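Similar to hydroxylamine oxidoreductase (Kuenenia stuttgartiensis, PDB 6H5L) is a multiheme c-type cytochrome of an anammox bacterium, part of a 60-heme complex that probably works as a reductase with an extended electron transfer pathway. Local coordinates at residues 169-174 / 231-236; 283-288 / 294-299. All blocks are in the same frame, centred on the assembly; numbering follows the deposited sequence.

How the interactions relate
Both interactions are buried and built round a bis-histidine heme c, and the two hemes are neighbours. Interaction 1, near the centre of the chain, joins two loops far apart in sequence almost wholly through the heme: iron ligation, a thioether and propionate contacts, with little direct protein contact. Interaction 2, centred about 15 Å away, ties the late part of a helix to the loop that follows a short hairpin; protein meets protein directly there, through a lysine, backbone carbonyls, apolar packing and water. The two meet where Pro296 packs on His171, and His284, Pro296 and Val297 also touch the heme of interaction 1.

Interaction 1: 169-174 / 231-236; sequences PNHLQS and TCHMGP. With HEC (heme c), chain H.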
loop_
_atom_site.group_PDB
_atom_site.type_symbol
_atom_site.label_atom_id
_atom_site.label_comp_id
_atom_site.label_asym_id
_atom_site.label_seq_id
_atom_site.Cartn_x
_atom_site.Cartn_y
_atom_site.Cartn_z
ATOM N N PRO A 169 -7.788 -53.323 -4.692
ATOM C CA PRO A 169 -8.715 -52.191 -4.804
ATOM C C PRO A 169 -8.138 -50.999 -5.563
ATOM O O PRO A 169 -6.931 -50.761 -5.516
ATOM C CB PRO A 169 -8.977 -51.803 -3.338
ATOM C CG PRO A 169 -8.370 -52.900 -2.505
ATOM C CD PRO A 169 -7.251 -53.438 -3.329
ATOM N N ASN A 170 -9.007 -50.260 -6.247
ATOM C CA ASN A 170 -8.634 -49.036 -6.945
ATOM C C ASN A 170 -9.917 -48.316 -7.341
ATOM O O ASN A 170 -11.021 -48.843 -7.183
ATOM C CB ASN A 170 -7.742 -49.313 -8.160
ATOM C CG ASN A 170 -8.368 -50.290 -9.146
ATOM O OD1 ASN A 170 -9.562 -50.228 -9.438
ATOM N ND2 ASN A 170 -7.553 -51.197 -9.668
ATOM N N HIS A 171 -9.759 -47.104 -7.876
ATOM C CA HIS A 171 -10.920 -46.305 -8.251
ATOM C C HIS A 171 -11.496 -46.721 -9.597
ATOM O O HIS A 171 -12.711 -46.629 -9.797
ATOM C CB HIS A 171 -10.545 -44.823 -8.275
ATOM C CG HIS A 171 -9.960 -44.331 -6.990
ATOM N ND1 HIS A 171 -8.758 -43.661 -6.927
ATOM C CD2 HIS A 171 -10.409 -44.417 -5.715
ATOM C CE1 HIS A 171 -8.492 -43.355 -5.669
ATOM N NE2 HIS A 171 -9.479 -43.802 -4.914
ATOM N N LEU A 172 -10.649 -47.174 -10.525
ATOM C CA LEU A 172 -11.128 -47.562 -11.850
ATOM C C LEU A 172 -12.146 -48.693 -11.762
ATOM O O LEU A 172 -13.210 -48.639 -12.389
ATOM C CB LEU A 172 -9.948 -47.969 -12.733
ATOM C CG LEU A 172 -10.300 -48.521 -14.117
ATOM C CD1 LEU A 172 -10.926 -47.445 -14.996
ATOM C CD2 LEU A 172 -9.073 -49.125 -14.785
ATOM N N GLN A 173 -11.836 -49.727 -10.980
ATOM C CA GLN A 173 -12.713 -50.878 -10.802
ATOM C C GLN A 173 -13.563 -50.758 -9.543
ATOM O O GLN A 173 -13.892 -51.770 -8.913
ATOM C CB GLN A 173 -11.888 -52.164 -10.769
ATOM C CG GLN A 173 -10.775 -52.203 -11.801
ATOM C CD GLN A 173 -9.964 -53.481 -11.742
ATOM O OE1 GLN A 173 -8.738 -53.458 -11.856
ATOM N NE2 GLN A 173 -10.647 -54.607 -11.567
ATOM N N SER A 174 -13.929 -49.531 -9.166
ATOM C CA SER A 174 -14.633 -49.322 -7.906
ATOM C C SER A 174 -16.072 -49.815 -7.983
ATOM O O SER A 174 -16.570 -50.441 -7.039
ATOM C CB SER A 174 -14.587 -47.843 -7.525
ATOM O OG SER A 174 -14.939 -47.656 -6.167
ATOM N N THR A 231 -13.759 -37.629 2.519
ATOM C CA THR A 231 -15.176 -37.977 2.529
ATOM C C THR A 231 -15.381 -39.474 2.323
ATOM O O THR A 231 -16.308 -40.060 2.897
ATOM C CB THR A 231 -15.921 -37.171 1.462
ATOM O OG1 THR A 231 -15.814 -35.774 1.761
ATOM C CG2 THR A 231 -17.394 -37.555 1.414
ATOM N N CYS A 232 -14.513 -40.111 1.539
ATOM C CA CYS A 232 -14.574 -41.546 1.290
ATOM C C CYS A 232 -13.639 -42.347 2.187
ATOM O O CYS A 232 -14.049 -43.371 2.740
ATOM C CB CYS A 232 -14.239 -41.842 -0.177
ATOM S SG CYS A 232 -15.388 -41.147 -1.394
ATOM N N HIS A 233 -12.394 -41.900 2.358
ATOM C CA HIS A 233 -11.375 -42.679 3.067
ATOM C C HIS A 233 -11.410 -42.367 4.563
ATOM O O HIS A 233 -10.547 -41.690 5.122
ATOM C CB HIS A 233 -10.000 -42.416 2.474
ATOM C CG HIS A 233 -9.764 -43.110 1.170
ATOM N ND1 HIS A 233 -9.084 -44.304 1.077
ATOM C CD2 HIS A 233 -10.123 -42.782 -0.093
ATOM C CE1 HIS A 233 -9.031 -44.680 -0.188
ATOM N NE2 HIS A 233 -9.654 -43.774 -0.919
ATOM N N MET A 234 -12.443 -42.896 5.211
ATOM C CA MET A 234 -12.592 -42.791 6.653
ATOM C C MET A 234 -13.349 -44.014 7.142
ATOM O O MET A 234 -13.916 -44.774 6.354
ATOM C CB MET A 234 -13.322 -41.504 7.048
ATOM C CG MET A 234 -14.672 -41.335 6.363
ATOM S SD MET A 234 -15.614 -39.920 6.961
ATOM C CE MET A 234 -15.982 -40.440 8.635
ATOM N N GLY A 235 -13.351 -44.206 8.456
ATOM C CA GLY A 235 -14.211 -45.194 9.059
ATOM C C GLY A 235 -13.521 -46.449 9.549
ATOM O O GLY A 235 -12.291 -46.561 9.568
ATOM N N PRO A 236 -14.328 -47.438 9.940
ATOM C CA PRO A 236 -13.780 -48.584 10.682
ATOM C C PRO A 236 -12.967 -49.551 9.838
ATOM O O PRO A 236 -12.112 -50.252 10.390
ATOM C CB PRO A 236 -15.034 -49.258 11.257
ATOM C CG PRO A 236 -16.131 -48.234 11.137
ATOM C CD PRO A 236 -15.798 -47.446 9.918
HETATM FE FE HEC H . -9.597 -43.780 -2.917
HETATM C CHA HEC H . -9.150 -47.149 -3.339
HETATM C CHB HEC H . -6.214 -43.404 -2.358
HETATM C CHC HEC H . -9.981 -40.357 -2.694
HETATM C CHD HEC H . -12.999 -44.140 -2.948
HETATM N NA HEC H . -7.986 -45.040 -2.849
HETATM C C1A HEC H . -8.023 -46.403 -3.074
HETATM C C2A HEC H . -6.665 -46.902 -2.979
HETATM C C3A HEC H . -5.859 -45.874 -2.708
HETATM C C4A HEC H . -6.671 -44.677 -2.620
HETATM C CMA HEC H . -4.328 -45.944 -2.522
HETATM C CAA HEC H . -6.219 -48.366 -3.161
HETATM C CBA HEC H . -6.149 -49.044 -1.800
HETATM C CGA HEC H . -5.431 -50.357 -1.946
HETATM O O1A HEC H . -5.695 -51.263 -1.121
HETATM O O2A HEC H . -4.608 -50.503 -2.886
HETATM N NB HEC H . -8.335 -42.180 -2.543
HETATM C C1B HEC H . -6.957 -42.247 -2.440
HETATM C C2B HEC H . -6.440 -40.892 -2.441
HETATM C C3B HEC H . -7.480 -40.052 -2.529
HETATM C C4B HEC H . -8.694 -40.845 -2.598
HETATM C CMB HEC H . -4.946 -40.509 -2.327
HETATM C CAB HEC H . -7.434 -38.507 -2.557
HETATM C CBB HEC H . -6.717 -37.958 -3.811
HETATM N NC HEC H . -11.180 -42.491 -2.800
HETATM C C1C HEC H . -11.134 -41.111 -2.782
HETATM C C2C HEC H . -12.460 -40.611 -3.098
HETATM C C3C HEC H . -13.298 -41.647 -2.930
HETATM C C4C HEC H . -12.505 -42.856 -2.898
HETATM C CMC HEC H . -12.852 -39.133 -2.871
HETATM C CAC HEC H . -14.841 -41.650 -3.038
HETATM C CBC HEC H . -15.254 -41.724 -4.520
HETATM N ND HEC H . -10.878 -45.393 -3.136
HETATM C C1D HEC H . -12.264 -45.299 -3.064
HETATM C C2D HEC H . -12.826 -46.627 -3.132
HETATM C C3D HEC H . -11.622 -47.572 -3.252
HETATM C C4D HEC H . -10.457 -46.716 -3.248
HETATM C CMD HEC H . -14.324 -46.990 -3.085
HETATM C CAD HEC H . -11.626 -49.110 -3.358
HETATM C CBD HEC H . -12.465 -49.568 -4.543
HETATM C CGD HEC H . -12.391 -51.066 -4.633
HETATM O O1D HEC H . -11.927 -51.582 -5.682
HETATM O O2D HEC H . -12.785 -51.738 -3.645
#
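His171 and His233 stand upright on opposite faces of one heme c, each giving NE2 to the iron at 2.0 Å. The two imidazoles point their edges at each other through the metal, His171 NE2 to His233 NE2 4.0 Å, their planes nearly at right angles. At the porphyrin rim Cys232 SG bonds covalently to heme CAC (1.8 Å), so Cys232 and His233 close a CxxCH motif while His171 supplies the distal ligand from another loop. With CG anti to the carbonyl carbon (chi1 -76°) the His233 ring reaches the iron, and a hydrogen bond from ND1 to Asp240 limits its rotation. At the propionate edge Asn170 N donates to heme O1D (3.3 Å), and Pro169, following a cis peptide bond, sets CG 3.4 Å from heme O1A and CB 3.7 Å from heme CGD. Replacing Pro169 by an alanine removes CG and CD and is likely to open a gap beside the O1A propionate and weaken the preference for the cis bond. Asn170 OD1 accepts from Gln173 N (2.8 Å), an Asx motif before helix 174-180. Phe160 of helix 154-161 packs on His171, whereas the 231-236 loop, between helices 220-224 and 240-245, meets a second subunit.

Interaction 2: 283-288 / 294-299; sequences CHMYEK and HNPVMK. With HEC (heme c), chain I.
A CxxCH heme-binding motif ends in Cys283 and His284 late in helix 280-285, and the contact is made where the loop 294-299 folds back and packs against that part of the chain. Cys283 SG carries the thioether to heme CAC. His284 NE2 binds the heme FE at 2.0 Å, with His477 as the other axial ligand. The main polar link is Lys299: its chain bends at chi3 and chi4 (-53° and -60°), bringing the ammonium to the backbone carbonyls. NZ donates to Cys283 O at 2.7 Å, in the carbonyl plane, and to Tyr286 O at 2.6 Å, so one ammonium group serves two carbonyls. Trp346 adds a cation-pi contact to the lysine, and Lys299 CD lies at the edge of the Tyr286 ring, near its plane. Met285 CG makes an apolar contact with Pro296 CB at 4.3 Å, and Pro296 CB also packs 3.7 Å from His284 CB. The extended Met285 chain lies along the Asn295 backbone. One water donates to His284 O and Asn295 O and accepts from Met298 N. A second accepts from His284 ND1 at 2.9 Å and can bridge the axial imidazole to the loop at Pro296 O or to heme propionate O1A. Asn295 OD1 accepts from Val297 N (3.1 Å), an Asx turn that shapes the loop. His294, at its start, ligates the iron of another heme with His213. Strand 286-288 pairs with 291-292 in a short antiparallel hairpin, and helix 337-350 flanks the contact, with Val349 against Tyr286, Tyr345 against Lys299, and Glu348 bonded to the Tyr286 hydroxyl.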
loop_
_atom_site.group_PDB
_atom_site.type_symbol
_atom_site.label_atom_id
_atom_site.label_comp_id
_atom_site.label_asym_id
_atom_site.label_seq_id
_atom_site.Cartn_x
_atom_site.Cartn_y
_atom_site.Cartn_z
ATOM N N CYS A 283 2.309 -38.470 -1.087
ATOM C CA CYS A 283 2.790 -39.806 -0.752
ATOM C C CYS A 283 2.345 -40.833 -1.789
ATOM O O CYS A 283 3.153 -41.641 -2.261
ATOM C CB CYS A 283 2.301 -40.209 0.643
ATOM S SG CYS A 283 3.417 -39.834 2.028
ATOM N N HIS A 284 1.065 -40.808 -2.168
ATOM C CA HIS A 284 0.480 -41.900 -2.941
ATOM C C HIS A 284 0.537 -41.697 -4.449
ATOM O O HIS A 284 0.635 -42.684 -5.189
ATOM C CB HIS A 284 -0.972 -42.122 -2.515
ATOM C CG HIS A 284 -1.109 -42.850 -1.216
ATOM N ND1 HIS A 284 -1.108 -44.227 -1.134
ATOM C CD2 HIS A 284 -1.230 -42.397 0.053
ATOM C CE1 HIS A 284 -1.234 -44.589 0.130
ATOM N NE2 HIS A 284 -1.311 -43.499 0.871
ATOM N N MET A 285 0.467 -40.459 -4.936
ATOM C CA MET A 285 0.538 -40.248 -6.376
ATOM C C MET A 285 1.964 -40.222 -6.899
ATOM O O MET A 285 2.157 -40.173 -8.121
ATOM C CB MET A 285 -0.180 -38.958 -6.768
ATOM C CG MET A 285 -1.671 -39.003 -6.504
ATOM S SD MET A 285 -2.590 -37.776 -7.441
ATOM C CE MET A 285 -4.195 -38.568 -7.522
ATOM N N TYR A 286 2.958 -40.252 -6.019
ATOM C CA TYR A 286 4.317 -40.540 -6.452
ATOM C C TYR A 286 4.391 -41.950 -7.025
ATOM O O TYR A 286 3.955 -42.916 -6.387
ATOM C CB TYR A 286 5.279 -40.386 -5.270
ATOM C CG TYR A 286 6.735 -40.639 -5.592
ATOM C CD1 TYR A 286 7.569 -39.602 -5.989
ATOM C CD2 TYR A 286 7.284 -41.910 -5.471
ATOM C CE1 TYR A 286 8.903 -39.826 -6.268
ATOM C CE2 TYR A 286 8.617 -42.141 -5.746
ATOM C CZ TYR A 286 9.421 -41.095 -6.146
ATOM O OH TYR A 286 10.752 -41.309 -6.427
ATOM N N GLU A 287 4.939 -42.063 -8.240
ATOM C CA GLU A 287 5.083 -43.353 -8.905
ATOM C C GLU A 287 6.435 -43.998 -8.621
ATOM O O GLU A 287 6.487 -45.025 -7.936
ATOM C CB GLU A 287 4.880 -43.192 -10.414
ATOM C CG GLU A 287 5.013 -44.492 -11.187
ATOM C CD GLU A 287 4.622 -44.347 -12.637
ATOM O OE1 GLU A 287 4.532 -45.381 -13.330
ATOM O OE2 GLU A 287 4.399 -43.202 -13.080
ATOM N N LYS A 288 7.532 -43.393 -9.100
ATOM C CA LYS A 288 8.887 -43.870 -8.823
ATOM C C LYS A 288 9.948 -42.913 -9.358
ATOM O O LYS A 288 9.741 -42.272 -10.394
ATOM C CB LYS A 288 9.116 -45.262 -9.423
ATOM C CG LYS A 288 8.855 -45.356 -10.919
ATOM C CD LYS A 288 9.156 -46.747 -11.448
ATOM C CE LYS A 288 8.732 -46.890 -12.898
ATOM N NZ LYS A 288 9.008 -48.266 -13.393
ATOM N N HIS A 294 -1.127 -39.615 -12.166
ATOM C CA HIS A 294 -2.477 -39.174 -11.807
ATOM C C HIS A 294 -3.337 -40.363 -11.364
ATOM O O HIS A 294 -4.408 -40.639 -11.906
ATOM C CB HIS A 294 -3.109 -38.426 -12.979
ATOM C CG HIS A 294 -4.450 -37.827 -12.680
ATOM N ND1 HIS A 294 -5.614 -38.289 -13.256
ATOM C CD2 HIS A 294 -4.813 -36.796 -11.878
ATOM C CE1 HIS A 294 -6.636 -37.573 -12.817
ATOM N NE2 HIS A 294 -6.178 -36.660 -11.980
ATOM N N ASN A 295 -2.829 -41.080 -10.358
ATOM C CA ASN A 295 -3.569 -42.107 -9.628
ATOM C C ASN A 295 -2.766 -42.488 -8.389
ATOM O O ASN A 295 -1.529 -42.467 -8.420
ATOM C CB ASN A 295 -3.861 -43.334 -10.501
ATOM C CG ASN A 295 -2.739 -44.356 -10.485
ATOM O OD1 ASN A 295 -2.581 -45.113 -9.526
ATOM N ND2 ASN A 295 -1.973 -44.403 -11.565
ATOM N N PRO A 296 -3.424 -42.826 -7.280
ATOM C CA PRO A 296 -2.716 -43.013 -6.001
ATOM C C PRO A 296 -2.391 -44.453 -5.610
ATOM O O PRO A 296 -1.951 -44.658 -4.474
ATOM C CB PRO A 296 -3.720 -42.419 -5.008
ATOM C CG PRO A 296 -5.050 -42.796 -5.591
ATOM C CD PRO A 296 -4.886 -42.789 -7.096
ATOM N N VAL A 297 -2.584 -45.440 -6.485
ATOM C CA VAL A 297 -2.603 -46.841 -6.070
ATOM C C VAL A 297 -1.400 -47.633 -6.559
ATOM O O VAL A 297 -1.321 -48.840 -6.283
ATOM C CB VAL A 297 -3.906 -47.530 -6.522
ATOM C CG1 VAL A 297 -5.110 -46.673 -6.167
ATOM C CG2 VAL A 297 -3.866 -47.806 -8.019
ATOM N N MET A 298 -0.452 -47.004 -7.260
ATOM C CA MET A 298 0.571 -47.779 -7.961
ATOM C C MET A 298 1.562 -48.451 -7.012
ATOM O O MET A 298 2.138 -49.489 -7.364
ATOM C CB MET A 298 1.322 -46.892 -8.952
ATOM C CG MET A 298 0.450 -46.294 -10.044
ATOM S SD MET A 298 -0.544 -47.521 -10.915
ATOM C CE MET A 298 0.729 -48.533 -11.664
ATOM N N LYS A 299 1.776 -47.895 -5.821
ATOM C CA LYS A 299 2.810 -48.386 -4.921
ATOM C C LYS A 299 2.269 -49.223 -3.760
ATOM O O LYS A 299 3.017 -49.485 -2.812
ATOM C CB LYS A 299 3.618 -47.217 -4.362
ATOM C CG LYS A 299 4.188 -46.301 -5.424
ATOM C CD LYS A 299 5.252 -45.387 -4.846
ATOM C CE LYS A 299 4.742 -44.632 -3.628
ATOM N NZ LYS A 299 3.556 -43.780 -3.927
HETATM FE FE HEC I . -1.529 -43.615 2.856
HETATM C CHA HEC I . -1.295 -46.981 2.880
HETATM C CHB HEC I . -4.865 -43.816 1.991
HETATM C CHC HEC I . -1.850 -40.206 3.137
HETATM C CHD HEC I . 1.905 -43.272 3.066
HETATM N NA HEC I . -2.870 -45.116 2.593
HETATM C C1A HEC I . -2.492 -46.438 2.467
HETATM C C2A HEC I . -3.582 -47.141 1.824
HETATM C C3A HEC I . -4.563 -46.274 1.578
HETATM C C4A HEC I . -4.136 -44.979 2.057
HETATM C CMA HEC I . -5.917 -46.584 0.905
HETATM C CAA HEC I . -3.598 -48.638 1.481
HETATM C CBA HEC I . -2.975 -48.831 0.105
HETATM C CGA HEC I . -1.522 -49.185 0.273
HETATM O O1A HEC I . -0.658 -48.379 -0.157
HETATM O O2A HEC I . -1.228 -50.264 0.847
HETATM N NB HEC I . -3.063 -42.255 2.557
HETATM C C1B HEC I . -4.385 -42.569 2.313
HETATM C C2B HEC I . -5.174 -41.367 2.471
HETATM C C3B HEC I . -4.346 -40.368 2.778
HETATM C C4B HEC I . -2.999 -40.907 2.845
HETATM C CMB HEC I . -6.698 -41.269 2.259
HETATM C CAB HEC I . -4.744 -38.897 3.029
HETATM C CBB HEC I . -5.630 -38.749 4.287
HETATM N NC HEC I . -0.213 -42.032 3.008
HETATM C C1C HEC I . -0.570 -40.711 3.199
HETATM C C2C HEC I . 0.605 -39.988 3.652
HETATM C C3C HEC I . 1.658 -40.792 3.470
HETATM C C4C HEC I . 1.157 -42.120 3.170
HETATM C CMC HEC I . 0.680 -38.450 3.763
HETATM C CAC HEC I . 3.141 -40.425 3.716
HETATM C CBC HEC I . 3.401 -40.208 5.222
HETATM N ND HEC I . 0.073 -44.926 2.942
HETATM C C1D HEC I . 1.411 -44.560 3.075
HETATM C C2D HEC I . 2.204 -45.762 3.220
HETATM C C3D HEC I . 1.201 -46.922 3.165
HETATM C C4D HEC I . -0.095 -46.307 2.985
HETATM C CMD HEC I . 3.734 -45.861 3.398
HETATM C CAD HEC I . 1.517 -48.428 3.261
HETATM C CBD HEC I . 2.005 -48.886 1.889
HETATM C CGD HEC I . 2.270 -50.367 1.897
HETATM O O1D HEC I . 3.351 -50.782 2.389
HETATM O O2D HEC I . 1.402 -51.131 1.403
HETATM O O HOH W 1 0.403 -44.057 -7.677
HETATM O O HOH W 2 -0.802 -46.636 -2.718
#